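Local coordinates for protein KauB (Pseudomonas aeruginosa PAO1, PDB 6B4R) that probably oxidises a broad range of aldehydes, including aminoaldehydes, to carboxylic acids with NAD(P)+ as coenzyme, at residues 35-40 / 49-54; 30-35 / 56-61; 165-170 / 193-198; 188-193 / 217-222. All blocks are in the same frame, centred on the assembly; numbering follows the deposited sequence.

Contact 1: residues 35-40 / 49-54; sequences ETFDCL and AKVASC. With K (potassium ion), chain G.
F37 and V51 face each other in a β hairpin whose first strand ends at a potassium site. They form a hydrogen-bonded pair: F37 N donates to V51 O at 2.8 Å, and V51 N donates back to F37 O at 3.0 Å. Beyond this pair, S53 N reaches E35 O with an N-H...O angle of 166°, so the pairing runs past the strand end. On the buried face, the F37 ring leans over V51. V51 CB sits under one ring face, 4.0 Å from the ring centroid, in a CH-pi contact offset toward the rim. F37 CG lies between the backbone N and the carbonyl carbon (chi1 61°), which brings CZ over the valine. S53 CB meets the ring edge in its plane, 3.7 Å from F37 CD1. On the same face V51 CG2 packs on C39 CB at 3.6 Å. The hairpin joins strands 36-40 and 47-52 as a two-stranded antiparallel sheet on the side of helix 198-210, where L198 touches both C39 and V51. The exposed face carries charge instead. D38 and K50 are a non-hydrogen-bonded pair, and their side chains run side by side. K50 NZ meets D38 OD1 at 2.8 Å in a salt bridge, on the syn lone pair. The bend at the end of the lysine chain (chi4 -59°) turns NZ to this oxygen. At the far end L40 O binds the potassium ion at 2.7 Å, and D108, K195 and a water complete the ligands found there.

Contact 2: residues 30-35 / 56-61; sequences NAASGE and LADAEQ
The backbone of 30-35 turns past the start of helix 56-72, with A32 CA 6.3 Å from D58 CA. This loop joins strands 27-29 and 36-40 and packs on the N-terminal end of the helix, at the surface of the aldehyde dehydrogenase fold. The contact is small, and D58, the third helix residue, carries most of it. D58 OD1 accepts from A32 N at 2.9 Å, with an N-H...O angle of 151°. The bond uses the syn lone pair of OD1, on the side of the other carboxylate oxygen. D58 CG is anti to its own carbonyl carbon and beside its backbone N (chi1 -55°), and the carboxylate leans back toward the N-terminal end of the helix. OD2 accepts a second bond from the backbone N of D55, just ahead of the helix. This is one half of a capping box. Two backbone N-H groups thus hold one carboxylate, one for each oxygen. Its negative charge near the helix start would be expected to be favourable there. A31 lies alongside the same group: its CA is 3.5 Å from D58 OD1, and its CB is 3.9 Å from D58 OD2. The A31 methyl also packs on S53. A32 CB points toward the helix and comes 3.8 Å from D58 OD1. Beside the carboxylate, the apolar part of the contact is two methyl groups tip to tip, A32 CB and A57 CB, 4.1 Å apart.

Contact 3: residues 165-170 / 193-198; sequences VPWNFP and SEKSPL. With K (potassium ion), chain G; TOE (2-[2-(2-methoxy-ethoxy)-ethoxy]-ethoxyl), chain H.
W167 and K195 pack closely where two loops meet at the C-terminal ends of strands 149-164 and 187-191, in the Rossmann-like coenzyme domain of the aldehyde dehydrogenase fold. The aliphatic part of K195 lies along one face of the indole. Its CD sits 3.6 Å from the centroid of the five-membered ring, 21° off the normal, in a CH-pi contact. NZ forms a salt bridge with D346. It lies 5.8 Å from the same ring centroid, so any cation-pi attraction is weak at most. S193 OG is anti to its backbone N (chi1 167°), which sets it at the indole edge, 3.5 Å from W167 CD1. The same oxygen accepts from K195 N at 3.0 Å, an ST turn that overlaps the type I β turn S193 to S196. S196 OG lies beside W167 CB and against P170 CG, 3.4 Å away.

The other side is looser, and water does the joining. Water 2 donates to P166 O at 2.8 Å, accepts from S193 N and also hydrogen-bonds S196 OG. It links the two backbones. On the far side of 193-198, K195 O binds the potassium ion at 2.9 Å, and E194 O takes a bond from water 1, another ligand of that ion. N168 and F169 leave the backbone away from 193-198. Both line the pocket that holds TOE, near the modified cysteine at 302. In this family the asparagine here is thought to form part of the oxyanion hole. N168 ND2 donates to TOE O2' at 3.0 Å, with an N-H...O angle of 154°.

Contact 4: residues 188-193 / 217-222; sequences VILKPS and FNVLPG
The F217 ring meets 188-193 at its edge: L190 CB and V188 O both lie near the ring plane. F217 CE1 comes 3.8 Å from L190 CB. Both side chains leave with CG anti to the backbone N (F217 chi1 171°) and run side by side on the same face of the sheet. Helices 170-183 and 198-210 pack against that face, with L178 and A207 touching F217. The P192 ring extends the same layer, its CD lying 4.1 Å from V219 CG1 and its CG close to P221. The amide of N218 is on the other face, and its OD1 is satisfied by N25 N. There I189 CG2 touches L220 CD1 at 4.1 Å, beneath helix 56-72.

Backbone bonds join the two strands in parallel register. N218 N donates to V188 O at 2.9 Å, with an angle of 173° at the hydrogen. L190 N then donates to N218 O, and L220 N to L190 O. N218 thus bridges V188 and L190, and L190 bridges N218 and L220, as in a parallel pair. Toward the C-terminal ends K191 NZ makes weak bonds to G222 O, at 3.1 Å, and to P192 O. E194 OE1 is a further partner of NZ, long and weak. Water 3 accepts from G222 N at 3.0 Å. Strand 187-191, helix 198-210 and strand 217-219 form a beta-alpha-beta unit, and this pair of neighbouring parallel strands belongs to the Rossmann-like coenzyme domain of aldehyde dehydrogenases.

Overall arrangement
Contact 4 is the buried core, mainly apolar and joined by parallel backbone bonds. Contact 2 is a small surface contact resting mostly on one carboxylate. Contacts 1 and 3 are partly buried. Contact 1 joins antiparallel strands, with a salt bridge on its exposed face, whereas contact 3 joins loops by ring packing and a water. Contacts 1 and 3 share the potassium ion and water 1, and V51 also packs on P197. Contacts 3 and 4 share S193, since 188-193 runs straight into the turn of 193-198. Contacts 1 and 2 share E35. L220 of contact 4 touches both C54 of contact 1 and the helix of contact 2. Contacts 2 and 3 do not touch; their centres are about 19 Å apart.

Contact 1: residues 35-40 / 49-54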
# COMPACT_ATOMS: atom_id res chain seq x y z
N GLU A 35 -29.67 2.40 40.32
CA GLU A 35 -28.62 3.00 41.13
C GLU A 35 -27.83 4.05 40.35
O GLU A 35 -27.64 3.94 39.14
CB GLU A 35 -27.68 1.92 41.69
CG GLU A 35 -28.28 1.16 42.86
CD GLU A 35 -27.64 -0.21 43.05
OE1 GLU A 35 -26.42 -0.28 43.29
OE2 GLU A 35 -28.38 -1.22 42.96
N THR A 36 -27.38 5.08 41.07
CA THR A 36 -26.61 6.16 40.46
C THR A 36 -25.43 6.50 41.36
O THR A 36 -25.36 6.05 42.50
CB THR A 36 -27.47 7.43 40.29
OG1 THR A 36 -27.94 7.88 41.57
CG2 THR A 36 -28.66 7.17 39.37
N PHE A 37 -24.50 7.30 40.83
CA PHE A 37 -23.43 7.85 41.65
C PHE A 37 -23.35 9.37 41.46
O PHE A 37 -23.80 9.89 40.44
CB PHE A 37 -22.08 7.18 41.34
CG PHE A 37 -21.61 7.35 39.92
CD1 PHE A 37 -21.98 6.44 38.94
CD2 PHE A 37 -20.80 8.42 39.56
CE1 PHE A 37 -21.54 6.59 37.64
CE2 PHE A 37 -20.37 8.57 38.26
CZ PHE A 37 -20.74 7.65 37.29
N ASP A 38 -22.80 10.06 42.45
CA ASP A 38 -22.72 11.52 42.39
C ASP A 38 -21.51 11.99 41.59
O ASP A 38 -20.36 11.74 41.96
CB ASP A 38 -22.68 12.12 43.80
CG ASP A 38 -23.96 11.87 44.57
OD1 ASP A 38 -25.02 11.66 43.93
OD2 ASP A 38 -23.92 11.89 45.81
N CYS A 39 -21.78 12.67 40.48
CA CYS A 39 -20.72 13.25 39.66
C CYS A 39 -20.32 14.60 40.25
O CYS A 39 -21.10 15.55 40.20
CB CYS A 39 -21.20 13.41 38.22
SG CYS A 39 -19.91 13.86 37.04
N LEU A 40 -19.12 14.67 40.81
CA LEU A 40 -18.65 15.91 41.44
C LEU A 40 -17.57 16.58 40.60
O LEU A 40 -16.95 15.95 39.74
CB LEU A 40 -18.12 15.63 42.85
CG LEU A 40 -19.10 14.94 43.80
CD1 LEU A 40 -18.50 14.85 45.20
CD2 LEU A 40 -20.44 15.66 43.83
N ALA A 49 -24.28 16.21 38.64
CA ALA A 49 -25.45 15.42 38.27
C ALA A 49 -25.39 14.02 38.87
O ALA A 49 -24.33 13.56 39.28
CB ALA A 49 -25.59 15.34 36.75
N LYS A 50 -26.54 13.35 38.91
CA LYS A 50 -26.58 11.95 39.29
C LYS A 50 -26.45 11.10 38.03
O LYS A 50 -27.33 11.09 37.18
CB LYS A 50 -27.86 11.61 40.04
CG LYS A 50 -27.88 12.10 41.48
CD LYS A 50 -29.03 11.47 42.25
CE LYS A 50 -29.06 11.97 43.69
NZ LYS A 50 -27.81 11.65 44.42
N VAL A 51 -25.33 10.39 37.93
CA VAL A 51 -25.04 9.59 36.75
C VAL A 51 -25.36 8.12 37.00
O VAL A 51 -25.04 7.58 38.05
CB VAL A 51 -23.57 9.75 36.32
CG1 VAL A 51 -23.31 9.02 35.01
CG2 VAL A 51 -23.22 11.22 36.17
N ALA A 52 -26.00 7.49 36.02
CA ALA A 52 -26.36 6.08 36.10
C ALA A 52 -25.15 5.20 36.39
O ALA A 52 -24.09 5.36 35.78
CB ALA A 52 -27.04 5.65 34.81
N SER A 53 -25.31 4.28 37.34
CA SER A 53 -24.26 3.34 37.69
C SER A 53 -24.61 1.94 37.18
O SER A 53 -25.21 1.14 37.90
CB SER A 53 -24.04 3.32 39.20
OG SER A 53 -23.00 2.42 39.56
N CYS A 54 -24.22 1.65 35.94
CA CYS A 54 -24.57 0.40 35.28
C CYS A 54 -23.78 -0.80 35.81
O CYS A 54 -22.74 -0.64 36.45
CB CYS A 54 -24.38 0.52 33.77
SG CYS A 54 -25.26 1.91 33.02
K K G . -16.24 14.16 37.83
O HOH W 1 -17.61 11.69 38.40

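Contact 2: residues 30-35 / 56-61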
# COMPACT_ATOMS: atom_id res chain seq x y z
N ASN A 30 -32.19 4.88 32.76
CA ASN A 30 -31.46 4.62 34.00
C ASN A 30 -30.81 3.25 33.96
O ASN A 30 -30.99 2.49 33.00
CB ASN A 30 -32.41 4.70 35.20
CG ASN A 30 -33.20 5.99 35.24
OD1 ASN A 30 -32.65 7.08 35.05
ND2 ASN A 30 -34.50 5.88 35.50
N ALA A 31 -30.04 2.94 34.99
CA ALA A 31 -29.53 1.58 35.15
C ALA A 31 -30.69 0.68 35.54
O ALA A 31 -31.68 1.15 36.10
CB ALA A 31 -28.43 1.54 36.19
N ALA A 32 -30.58 -0.61 35.22
CA ALA A 32 -31.64 -1.57 35.52
C ALA A 32 -31.96 -1.59 37.01
O ALA A 32 -33.12 -1.71 37.41
CB ALA A 32 -31.25 -2.96 35.04
N SER A 33 -30.92 -1.45 37.83
CA SER A 33 -31.07 -1.42 39.27
C SER A 33 -31.59 -0.05 39.72
O SER A 33 -32.15 0.08 40.80
CB SER A 33 -29.74 -1.71 39.95
OG SER A 33 -28.79 -0.71 39.64
N GLY A 34 -31.38 0.96 38.88
CA GLY A 34 -31.80 2.31 39.18
C GLY A 34 -30.79 3.06 40.02
O GLY A 34 -31.00 4.21 40.39
N GLU A 35 -29.67 2.40 40.32
CA GLU A 35 -28.62 3.00 41.13
C GLU A 35 -27.83 4.05 40.35
O GLU A 35 -27.64 3.94 39.14
CB GLU A 35 -27.68 1.92 41.69
CG GLU A 35 -28.28 1.16 42.86
CD GLU A 35 -27.64 -0.21 43.05
OE1 GLU A 35 -26.42 -0.28 43.29
OE2 GLU A 35 -28.38 -1.22 42.96
N LEU A 56 -23.80 -5.59 35.37
CA LEU A 56 -23.90 -6.76 34.49
C LEU A 56 -25.16 -6.76 33.64
O LEU A 56 -25.11 -7.04 32.44
CB LEU A 56 -23.82 -8.05 35.32
CG LEU A 56 -23.56 -9.39 34.62
CD1 LEU A 56 -22.96 -10.38 35.60
CD2 LEU A 56 -24.83 -9.99 33.99
N ALA A 57 -26.29 -6.45 34.26
CA ALA A 57 -27.58 -6.47 33.57
C ALA A 57 -27.62 -5.47 32.42
O ALA A 57 -28.20 -5.74 31.37
CB ALA A 57 -28.71 -6.20 34.55
N ASP A 58 -26.98 -4.32 32.62
CA ASP A 58 -26.95 -3.28 31.60
C ASP A 58 -26.00 -3.63 30.47
O ASP A 58 -26.27 -3.35 29.30
CB ASP A 58 -26.56 -1.94 32.23
CG ASP A 58 -27.46 -1.55 33.38
OD1 ASP A 58 -28.60 -1.11 33.12
OD2 ASP A 58 -27.03 -1.68 34.54
N ALA A 59 -24.87 -4.25 30.82
CA ALA A 59 -23.90 -4.69 29.83
C ALA A 59 -24.50 -5.77 28.94
O ALA A 59 -24.35 -5.74 27.72
CB ALA A 59 -22.64 -5.20 30.51
N GLU A 60 -25.20 -6.72 29.55
CA GLU A 60 -25.86 -7.79 28.81
C GLU A 60 -26.90 -7.22 27.84
O GLU A 60 -26.99 -7.65 26.70
CB GLU A 60 -26.52 -8.78 29.78
CG GLU A 60 -27.45 -9.79 29.11
CD GLU A 60 -26.71 -10.79 28.23
OE1 GLU A 60 -26.46 -10.47 27.05
OE2 GLU A 60 -26.38 -11.89 28.73
N GLN A 61 -27.67 -6.25 28.31
CA GLN A 61 -28.71 -5.64 27.49
C GLN A 61 -28.11 -4.83 26.34
O GLN A 61 -28.60 -4.90 25.20
CB GLN A 61 -29.62 -4.76 28.34
CG GLN A 61 -30.76 -4.10 27.57
CD GLN A 61 -31.66 -5.11 26.89
OE1 GLN A 61 -31.86 -6.22 27.39
NE2 GLN A 61 -32.21 -4.74 25.74

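Contact 3: residues 165-170 / 193-198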
# COMPACT_ATOMS: atom_id res chain seq x y z
N VAL A 165 -12.70 4.10 28.00
CA VAL A 165 -11.89 5.30 27.83
C VAL A 165 -11.53 5.97 29.15
O VAL A 165 -12.31 5.92 30.10
CB VAL A 165 -12.59 6.31 26.90
CG1 VAL A 165 -12.73 5.74 25.50
CG2 VAL A 165 -13.95 6.70 27.45
N PRO A 166 -10.34 6.59 29.22
CA PRO A 166 -9.85 7.22 30.45
C PRO A 166 -10.50 8.57 30.72
O PRO A 166 -11.36 9.02 29.96
CB PRO A 166 -8.37 7.41 30.16
CG PRO A 166 -8.32 7.64 28.70
CD PRO A 166 -9.36 6.72 28.12
N TRP A 167 -10.07 9.21 31.80
CA TRP A 167 -10.67 10.46 32.26
C TRP A 167 -9.84 11.70 31.93
O TRP A 167 -10.30 12.82 32.10
CB TRP A 167 -10.93 10.40 33.76
CG TRP A 167 -9.75 9.94 34.58
CD1 TRP A 167 -9.57 8.70 35.12
CD2 TRP A 167 -8.61 10.72 34.95
NE1 TRP A 167 -8.37 8.66 35.80
CE2 TRP A 167 -7.77 9.89 35.71
CE3 TRP A 167 -8.21 12.04 34.72
CZ2 TRP A 167 -6.55 10.33 36.24
CZ3 TRP A 167 -7.00 12.48 35.24
CH2 TRP A 167 -6.19 11.62 35.99
N ASN A 168 -8.61 11.49 31.47
CA ASN A 168 -7.72 12.61 31.20
C ASN A 168 -8.04 13.33 29.88
O ASN A 168 -7.86 14.54 29.77
CB ASN A 168 -6.25 12.17 31.24
CG ASN A 168 -5.91 11.18 30.15
OD1 ASN A 168 -6.76 10.42 29.70
ND2 ASN A 168 -4.66 11.19 29.72
N PHE A 169 -8.50 12.57 28.89
CA PHE A 169 -9.01 13.14 27.65
C PHE A 169 -10.31 12.43 27.24
O PHE A 169 -10.35 11.75 26.22
CB PHE A 169 -7.98 13.01 26.52
CG PHE A 169 -6.75 13.86 26.72
CD1 PHE A 169 -6.73 15.18 26.30
CD2 PHE A 169 -5.61 13.33 27.31
CE1 PHE A 169 -5.59 15.96 26.47
CE2 PHE A 169 -4.48 14.10 27.49
CZ PHE A 169 -4.47 15.42 27.07
N PRO A 170 -11.37 12.61 28.04
CA PRO A 170 -12.63 11.85 27.90
C PRO A 170 -13.23 11.90 26.50
O PRO A 170 -13.54 10.84 25.95
CB PRO A 170 -13.57 12.54 28.90
CG PRO A 170 -12.66 13.20 29.88
CD PRO A 170 -11.47 13.64 29.09
N SER A 193 -14.98 6.64 31.85
CA SER A 193 -14.50 6.57 33.22
C SER A 193 -15.54 7.14 34.17
O SER A 193 -16.28 8.05 33.81
CB SER A 193 -13.19 7.35 33.36
OG SER A 193 -12.87 7.56 34.73
N GLU A 194 -15.60 6.60 35.39
CA GLU A 194 -16.54 7.09 36.39
C GLU A 194 -16.11 8.46 36.91
O GLU A 194 -16.85 9.12 37.63
CB GLU A 194 -16.67 6.11 37.55
CG GLU A 194 -15.41 5.94 38.39
CD GLU A 194 -14.42 4.97 37.79
OE1 GLU A 194 -14.78 4.28 36.81
OE2 GLU A 194 -13.28 4.89 38.29
N LYS A 195 -14.91 8.88 36.53
CA LYS A 195 -14.41 10.20 36.90
C LYS A 195 -14.81 11.26 35.88
O LYS A 195 -14.61 12.46 36.12
CB LYS A 195 -12.88 10.17 37.04
CG LYS A 195 -12.36 9.25 38.13
CD LYS A 195 -10.84 9.33 38.22
CE LYS A 195 -10.28 8.34 39.22
NZ LYS A 195 -10.76 8.59 40.60
N SER A 196 -15.36 10.84 34.75
CA SER A 196 -15.75 11.78 33.69
C SER A 196 -16.69 11.17 32.65
O SER A 196 -16.28 10.87 31.53
CB SER A 196 -14.50 12.31 32.98
OG SER A 196 -13.75 11.24 32.42
N PRO A 197 -17.97 10.99 33.01
CA PRO A 197 -18.92 10.33 32.11
C PRO A 197 -19.74 11.28 31.24
O PRO A 197 -20.32 10.84 30.24
CB PRO A 197 -19.84 9.59 33.08
CG PRO A 197 -19.89 10.49 34.27
CD PRO A 197 -18.55 11.20 34.35
N LEU A 198 -19.79 12.57 31.59
CA LEU A 198 -20.75 13.50 31.00
C LEU A 198 -20.68 13.68 29.48
O LEU A 198 -21.72 13.65 28.81
CB LEU A 198 -20.67 14.86 31.71
CG LEU A 198 -20.85 14.81 33.24
CD1 LEU A 198 -20.87 16.21 33.84
CD2 LEU A 198 -22.11 14.03 33.62
K K G . -16.24 14.16 37.83
O2' TOE H . -3.54 10.08 27.16
CA' TOE H . -3.19 9.66 25.84
CB' TOE H . -1.97 10.43 25.37
OC' TOE H . -2.36 11.50 24.51
CD' TOE H . -1.22 12.19 23.99
CE' TOE H . -1.56 12.80 22.63
OF' TOE H . -2.40 13.94 22.80
CG' TOE H . -2.73 14.53 21.55
CH' TOE H . -3.34 15.91 21.77
OI' TOE H . -2.39 16.73 22.46
CK' TOE H . -2.77 18.10 22.45
O HOH W 2 -14.12 8.99 30.58
O HOH W 1 -17.61 11.69 38.40

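Contact 4: residues 188-193 / 217-222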
# COMPACT_ATOMS: atom_id res chain seq x y z
N VAL A 188 -20.73 -0.17 18.64
CA VAL A 188 -19.82 0.18 19.73
C VAL A 188 -20.56 0.42 21.04
O VAL A 188 -21.58 1.11 21.07
CB VAL A 188 -19.00 1.44 19.38
CG1 VAL A 188 -18.04 1.79 20.52
CG2 VAL A 188 -18.24 1.25 18.08
N ILE A 189 -20.03 -0.16 22.12
CA ILE A 189 -20.52 0.14 23.46
C ILE A 189 -19.42 0.85 24.24
O ILE A 189 -18.40 0.26 24.58
CB ILE A 189 -20.90 -1.14 24.22
CG1 ILE A 189 -21.98 -1.91 23.47
CG2 ILE A 189 -21.36 -0.78 25.63
CD1 ILE A 189 -22.38 -3.19 24.15
N LEU A 190 -19.65 2.13 24.52
CA LEU A 190 -18.64 2.96 25.17
C LEU A 190 -18.87 3.03 26.67
O LEU A 190 -19.94 3.43 27.14
CB LEU A 190 -18.64 4.37 24.58
CG LEU A 190 -17.60 5.34 25.13
CD1 LEU A 190 -16.20 4.90 24.77
CD2 LEU A 190 -17.86 6.75 24.63
N LYS A 191 -17.85 2.63 27.43
CA LYS A 191 -17.88 2.77 28.88
C LYS A 191 -16.88 3.84 29.27
O LYS A 191 -15.67 3.59 29.28
CB LYS A 191 -17.56 1.44 29.56
CG LYS A 191 -17.79 1.41 31.07
CD LYS A 191 -16.55 1.83 31.83
CE LYS A 191 -16.83 2.07 33.29
NZ LYS A 191 -15.67 2.71 33.96
N PRO A 192 -17.37 5.04 29.59
CA PRO A 192 -16.50 6.14 30.02
C PRO A 192 -16.03 5.94 31.46
O PRO A 192 -16.63 5.15 32.19
CB PRO A 192 -17.42 7.36 29.94
CG PRO A 192 -18.78 6.80 30.21
CD PRO A 192 -18.79 5.43 29.58
N SER A 193 -14.98 6.64 31.85
CA SER A 193 -14.50 6.57 33.22
C SER A 193 -15.54 7.14 34.17
O SER A 193 -16.28 8.05 33.81
CB SER A 193 -13.19 7.35 33.36
OG SER A 193 -12.87 7.56 34.73
N PHE A 217 -24.34 2.84 18.54
CA PHE A 217 -23.45 3.50 19.48
C PHE A 217 -24.13 3.70 20.84
O PHE A 217 -25.01 4.55 20.99
CB PHE A 217 -22.95 4.83 18.90
CG PHE A 217 -22.21 5.69 19.89
CD1 PHE A 217 -21.30 5.14 20.77
CD2 PHE A 217 -22.41 7.06 19.92
CE1 PHE A 217 -20.61 5.93 21.67
CE2 PHE A 217 -21.73 7.85 20.82
CZ PHE A 217 -20.83 7.29 21.70
N ASN A 218 -23.71 2.91 21.81
CA ASN A 218 -24.30 2.93 23.15
C ASN A 218 -23.30 3.40 24.21
O ASN A 218 -22.10 3.21 24.07
CB ASN A 218 -24.83 1.54 23.51
CG ASN A 218 -25.78 1.00 22.45
OD1 ASN A 218 -26.99 1.22 22.52
ND2 ASN A 218 -25.24 0.29 21.47
N VAL A 219 -23.82 4.03 25.26
CA VAL A 219 -22.96 4.56 26.32
C VAL A 219 -23.42 4.09 27.70
O VAL A 219 -24.53 4.41 28.13
CB VAL A 219 -22.90 6.11 26.29
CG1 VAL A 219 -22.13 6.64 27.48
CG2 VAL A 219 -22.28 6.59 24.99
N LEU A 220 -22.56 3.35 28.38
CA LEU A 220 -22.85 2.83 29.72
C LEU A 220 -21.92 3.41 30.77
O LEU A 220 -20.81 2.92 30.95
CB LEU A 220 -22.75 1.31 29.75
CG LEU A 220 -23.79 0.49 28.98
CD1 LEU A 220 -23.49 -0.99 29.16
CD2 LEU A 220 -25.20 0.81 29.45
N PRO A 221 -22.36 4.46 31.47
CA PRO A 221 -21.56 5.03 32.56
C PRO A 221 -21.57 4.12 33.79
O PRO A 221 -22.51 3.35 33.96
CB PRO A 221 -22.26 6.36 32.85
CG PRO A 221 -23.67 6.13 32.45
CD PRO A 221 -23.63 5.19 31.27
N GLY A 222 -20.54 4.22 34.62
CA GLY A 222 -20.43 3.37 35.79
C GLY A 222 -18.98 3.09 36.16
O GLY A 222 -18.07 3.75 35.69
O HOH W 3 -18.54 6.19 33.50